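Local coordinates for protein mannose-specific lectin 2 chain 1 (Colocasia esculenta, PDB 5T1X) that binds mannose as one chain of a heterotetrameric bulb-type lectin from taro and agglutinates rabbit erythrocytes, at residues Phe23-Gln28 with Leu33-Gly38; Leu53-Thr56 with Glu60-Ile63. All blocks are in the same frame, centred on the assembly; numbering follows the deposited sequence.

Interaction 1 of 2, residues Phe23-Gln28 with Leu33-Gly38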
loop_
_atom_site.group_PDB
_atom_site.type_symbol
_atom_site.label_atom_id
_atom_site.label_comp_id
_atom_site.label_asym_id
_atom_site.label_seq_id
_atom_site.Cartn_x
_atom_site.Cartn_y
_atom_site.Cartn_z
ATOM N N PHE A 23 13.341 -9.493 -1.333
ATOM C CA PHE A 23 13.539 -8.345 -0.451
ATOM C C PHE A 23 12.862 -8.590 0.879
ATOM O O PHE A 23 11.660 -8.868 0.931
ATOM C CB PHE A 23 13.057 -7.069 -1.143
ATOM C CG PHE A 23 13.755 -6.906 -2.476
ATOM C CD1 PHE A 23 15.099 -6.542 -2.539
ATOM C CD2 PHE A 23 13.087 -7.174 -3.666
ATOM C CE1 PHE A 23 15.750 -6.419 -3.772
ATOM C CE2 PHE A 23 13.741 -7.047 -4.898
ATOM C CZ PHE A 23 15.063 -6.660 -4.943
ATOM N N ASP A 24 13.670 -8.552 1.954
ATOM C CA ASP A 24 13.248 -8.892 3.307
ATOM C C ASP A 24 13.624 -7.805 4.318
ATOM O O ASP A 24 14.803 -7.647 4.657
ATOM C CB ASP A 24 13.896 -10.241 3.691
ATOM C CG ASP A 24 13.390 -10.893 4.957
ATOM O OD1 ASP A 24 12.448 -10.348 5.571
ATOM O OD2 ASP A 24 13.927 -11.969 5.326
ATOM N N LEU A 25 12.611 -7.080 4.817
ATOM C CA LEU A 25 12.790 -6.035 5.821
ATOM C C LEU A 25 12.649 -6.666 7.188
ATOM O O LEU A 25 11.596 -7.225 7.497
ATOM C CB LEU A 25 11.766 -4.896 5.629
ATOM C CG LEU A 25 11.890 -3.724 6.606
ATOM C CD1 LEU A 25 13.025 -2.760 6.203
ATOM C CD2 LEU A 25 10.578 -2.981 6.722
ATOM N N VAL A 26 13.713 -6.595 8.005
ATOM C CA VAL A 26 13.700 -7.213 9.325
ATOM C C VAL A 26 13.954 -6.170 10.433
ATOM O O VAL A 26 14.958 -5.447 10.396
ATOM C CB VAL A 26 14.714 -8.391 9.426
ATOM C CG1 VAL A 26 14.519 -9.179 10.720
ATOM C CG2 VAL A 26 14.620 -9.327 8.219
ATOM N N MET A 27 13.041 -6.113 11.423
ATOM C CA MET A 27 13.211 -5.290 12.624
ATOM C C MET A 27 13.942 -6.204 13.588
ATOM O O MET A 27 13.322 -7.055 14.213
ATOM C CB MET A 27 11.852 -4.779 13.157
ATOM C CG MET A 27 11.945 -4.013 14.480
ATOM S SD MET A 27 12.762 -2.409 14.343
ATOM C CE MET A 27 14.408 -2.835 14.919
ATOM N N GLN A 28 15.264 -6.122 13.622
ATOM C CA GLN A 28 16.060 -7.102 14.358
ATOM C C GLN A 28 16.108 -6.895 15.869
ATOM O O GLN A 28 15.849 -5.794 16.358
ATOM C CB GLN A 28 17.482 -7.156 13.808
ATOM C CG GLN A 28 17.502 -7.532 12.337
ATOM C CD GLN A 28 18.871 -7.590 11.710
ATOM O OE1 GLN A 28 19.040 -8.221 10.677
ATOM N NE2 GLN A 28 19.871 -6.924 12.282
ATOM N N LEU A 33 17.241 -2.032 11.778
ATOM C CA LEU A 33 16.202 -2.303 10.785
ATOM C C LEU A 33 16.921 -2.461 9.459
ATOM O O LEU A 33 17.539 -1.508 8.984
ATOM C CB LEU A 33 15.149 -1.175 10.758
ATOM C CG LEU A 33 14.034 -1.327 9.718
ATOM C CD1 LEU A 33 13.070 -2.443 10.090
ATOM C CD2 LEU A 33 13.292 -0.018 9.534
ATOM N N VAL A 34 16.930 -3.682 8.905
ATOM C CA VAL A 34 17.704 -3.949 7.696
ATOM C C VAL A 34 16.813 -4.434 6.558
ATOM O O VAL A 34 15.954 -5.299 6.754
ATOM C CB VAL A 34 18.853 -4.961 7.963
ATOM C CG1 VAL A 34 19.725 -5.166 6.724
ATOM C CG2 VAL A 34 19.718 -4.534 9.149
ATOM N N LEU A 35 17.055 -3.893 5.359
ATOM C CA LEU A 35 16.339 -4.313 4.166
ATOM C C LEU A 35 17.271 -5.221 3.374
ATOM O O LEU A 35 18.092 -4.741 2.586
ATOM C CB LEU A 35 15.849 -3.102 3.347
ATOM C CG LEU A 35 14.955 -3.413 2.134
ATOM C CD1 LEU A 35 13.772 -4.282 2.517
ATOM C CD2 LEU A 35 14.449 -2.134 1.495
ATOM N N TYR A 36 17.188 -6.535 3.639
ATOM C CA TYR A 36 18.052 -7.509 2.985
ATOM C C TYR A 36 17.794 -7.558 1.480
ATOM O O TYR A 36 16.643 -7.616 1.036
ATOM C CB TYR A 36 17.956 -8.889 3.646
ATOM C CG TYR A 36 18.660 -8.880 4.984
ATOM C CD1 TYR A 36 20.051 -8.930 5.061
ATOM C CD2 TYR A 36 17.950 -8.688 6.166
ATOM C CE1 TYR A 36 20.713 -8.850 6.284
ATOM C CE2 TYR A 36 18.601 -8.613 7.398
ATOM C CZ TYR A 36 19.983 -8.695 7.450
ATOM O OH TYR A 36 20.651 -8.622 8.647
ATOM N N ASN A 37 18.906 -7.415 0.714
ATOM C CA ASN A 37 19.003 -7.367 -0.751
ATOM C C ASN A 37 18.573 -5.996 -1.309
ATOM O O ASN A 37 18.603 -5.802 -2.525
ATOM C CB ASN A 37 18.227 -8.513 -1.434
ATOM C CG ASN A 37 18.773 -9.873 -1.088
ATOM O OD1 ASN A 37 19.971 -10.140 -1.219
ATOM N ND2 ASN A 37 17.909 -10.758 -0.614
ATOM N N GLY A 38 18.231 -5.062 -0.419
ATOM C CA GLY A 38 17.820 -3.710 -0.783
ATOM C C GLY A 38 18.847 -2.634 -0.482
ATOM O O GLY A 38 18.555 -1.446 -0.651
#
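The ring of Y36 meets the carboxamide of Q28 at its edge, where OE1 of Q28 lies in the ring plane, while CG1 of V34 sits 3.6 Å above one face, over the ring centre. V26 CG2 touches the same ring edgewise, 4.0 Å from Y36 CD2. With CG beside its own backbone N (chi1 -73°), the Y36 ring runs back along the sheet over V34. Its hydroxyl thus donates a short 2.6 Å bond from Y36 OH to a lone pair of Q28 OE1, in the carbonyl plane, with the amide and ring planes 32° apart. The second ring, that of F23, takes N37 at its edge, CE1 of F23 lying 3.2 Å from N37 O. Backbone bonds pair D24 with Y36 and V26 with V34 in this antiparallel hairpin; on the face of L25, L33 and L35, L33 CD1 packs 3.9 Å from L25 CG. The second strand ends in a type II turn, L35 to G38. Q28 and Y36 both bind mannose, and V34 touches the mannose-binding Q41. Because NE2 of Q28 hydrogen-bonds to OD1 of D30, another mannose-binding residue, the Q28 amide is held at both polar atoms, which restrains its rotation and is consistent with a partly preset sugar site.

Interaction 2 of 2, residues Leu53-Thr56 with Glu60-Ile63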
loop_
_atom_site.group_PDB
_atom_site.type_symbol
_atom_site.label_atom_id
_atom_site.label_comp_id
_atom_site.label_asym_id
_atom_site.label_seq_id
_atom_site.Cartn_x
_atom_site.Cartn_y
_atom_site.Cartn_z
ATOM N N LEU A 53 9.062 -1.321 15.204
ATOM C CA LEU A 53 8.885 -0.319 14.157
ATOM C C LEU A 53 7.433 0.108 14.123
ATOM O O LEU A 53 6.540 -0.740 14.124
ATOM C CB LEU A 53 9.321 -0.874 12.779
ATOM C CG LEU A 53 9.224 0.074 11.576
ATOM C CD1 LEU A 53 10.207 1.241 11.682
ATOM C CD2 LEU A 53 9.464 -0.676 10.282
ATOM N N THR A 54 7.197 1.425 14.124
ATOM C CA THR A 54 5.854 1.996 14.045
ATOM C C THR A 54 5.837 3.088 12.972
ATOM O O THR A 54 6.889 3.527 12.490
ATOM C CB THR A 54 5.360 2.533 15.406
ATOM O OG1 THR A 54 6.297 3.470 15.930
ATOM C CG2 THR A 54 5.048 1.419 16.415
ATOM N N LEU A 55 4.638 3.508 12.592
ATOM C CA LEU A 55 4.440 4.553 11.597
ATOM C C LEU A 55 3.465 5.553 12.188
ATOM O O LEU A 55 2.357 5.173 12.557
ATOM C CB LEU A 55 3.936 3.930 10.281
ATOM C CG LEU A 55 3.648 4.857 9.087
ATOM C CD1 LEU A 55 4.916 5.521 8.577
ATOM C CD2 LEU A 55 3.014 4.069 7.957
ATOM N N THR A 56 3.898 6.806 12.357
ATOM C CA THR A 56 3.054 7.844 12.968
ATOM C C THR A 56 1.920 8.275 12.032
ATOM O O THR A 56 1.923 7.952 10.839
ATOM C CB THR A 56 3.878 9.071 13.407
ATOM O OG1 THR A 56 4.275 9.844 12.272
ATOM C CG2 THR A 56 5.078 8.708 14.249
ATOM N N GLU A 60 5.715 9.206 9.584
ATOM C CA GLU A 60 7.104 9.039 9.968
ATOM C C GLU A 60 7.331 7.629 10.503
ATOM O O GLU A 60 6.588 7.177 11.381
ATOM C CB GLU A 60 7.475 10.086 11.030
ATOM C CG GLU A 60 8.965 10.263 11.248
ATOM C CD GLU A 60 9.328 11.419 12.166
ATOM O OE1 GLU A 60 8.447 11.906 12.910
ATOM O OE2 GLU A 60 10.503 11.844 12.134
ATOM N N LEU A 61 8.339 6.923 9.960
ATOM C CA LEU A 61 8.736 5.612 10.490
ATOM C C LEU A 61 9.527 5.837 11.778
ATOM O O LEU A 61 10.371 6.735 11.811
ATOM C CB LEU A 61 9.579 4.827 9.478
ATOM C CG LEU A 61 8.834 4.231 8.285
ATOM C CD1 LEU A 61 9.809 3.855 7.204
ATOM C CD2 LEU A 61 8.019 2.996 8.685
ATOM N N VAL A 62 9.241 5.064 12.846
ATOM C CA VAL A 62 9.912 5.247 14.144
ATOM C C VAL A 62 10.321 3.891 14.727
ATOM O O VAL A 62 9.499 2.973 14.794
ATOM C CB VAL A 62 9.016 6.031 15.159
ATOM C CG1 VAL A 62 9.693 6.179 16.524
ATOM C CG2 VAL A 62 8.614 7.403 14.624
ATOM N N ILE A 63 11.580 3.787 15.170
ATOM C CA ILE A 63 12.103 2.628 15.891
ATOM C C ILE A 63 12.160 3.032 17.361
ATOM O O ILE A 63 12.739 4.073 17.684
ATOM C CB ILE A 63 13.487 2.122 15.373
ATOM C CG1 ILE A 63 13.445 1.774 13.871
ATOM C CG2 ILE A 63 14.005 0.922 16.216
ATOM C CD1 ILE A 63 14.832 1.548 13.246
HETATM O O HOH W 1 8.043 2.203 17.552
HETATM O O HOH W 2 5.723 12.128 13.000
#
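L53, L55, L61 and I63 bring their side chains to one face of an antiparallel beta hairpin, in which the strand 52-55 turns back into the strand 61-64 within a sheet of the bulb-type lectin domain. CD1 of L53 does much of the touching: it lies 3.9 Å from I63 CG1, the two side chains crossing at a slant, and also reaches CD2 of L61. That same L61 CD2 meets L55 CD1 at 4.0 Å, so L61 bridges the two leucines of the partner strand. Its CG lies beside the backbone N (chi1 -74°), whereas both partner leucines carry CG on the side away from N, and the methyl ends meet over the strand pair on this face. L6 packs on L53, L55 and L61, and W106 of the neighbouring lectin chain also reaches L61, so L61 of this face also takes part in the subunit contact.

Between the faces runs the backbone ladder: T54 and V62 form a hydrogen-bonded pair, with T54 N 2.9 Å from V62 O, and T56 N donates to E60 O almost straight, at 170°. Beyond the last strand pair, CG2 of T56 meets CG2 of V62, which shares its face with T54, at 3.8 Å, the side chains of T56 and V62 nearly perpendicular.

Water marks the polar edge at two points. One molecule links T54 OG1 to V62 O, to which it donates. At the turn, T56 OG1 lies between its own N and carbonyl carbon (chi1 74°), accepts E60 N at 3.1 Å and is also hydrogen-bonded to Y58 N, so the hydroxyl ties the turn together. The second water completes this corner, standing 2.8 Å from T56 OG1 and donating to E60 OE1 at 2.7 Å.

The hairpin of interaction 1 is complete in the sequence before that of interaction 2 begins, and each lies in a different four-stranded antiparallel sheet of the same bulb-type lectin domain. Their centres lie 15 Å apart, yet the sheets meet through their apolar faces: L33 CB packs 3.7 Å from I63 CD1, M27 rests against L53 and I63, and L33 CD2 touches L53 CD2. Interaction 1 carries the mannose-binding Y36 on its other face and Q28 just past the end of its first strand. Interaction 2 lies nearer the centre of the chain, where I63 also packs on C31, a mannose-binding residue disulfide-bonded to C51. The sugar site is thus probably backed by the apolar core where the two hairpins meet.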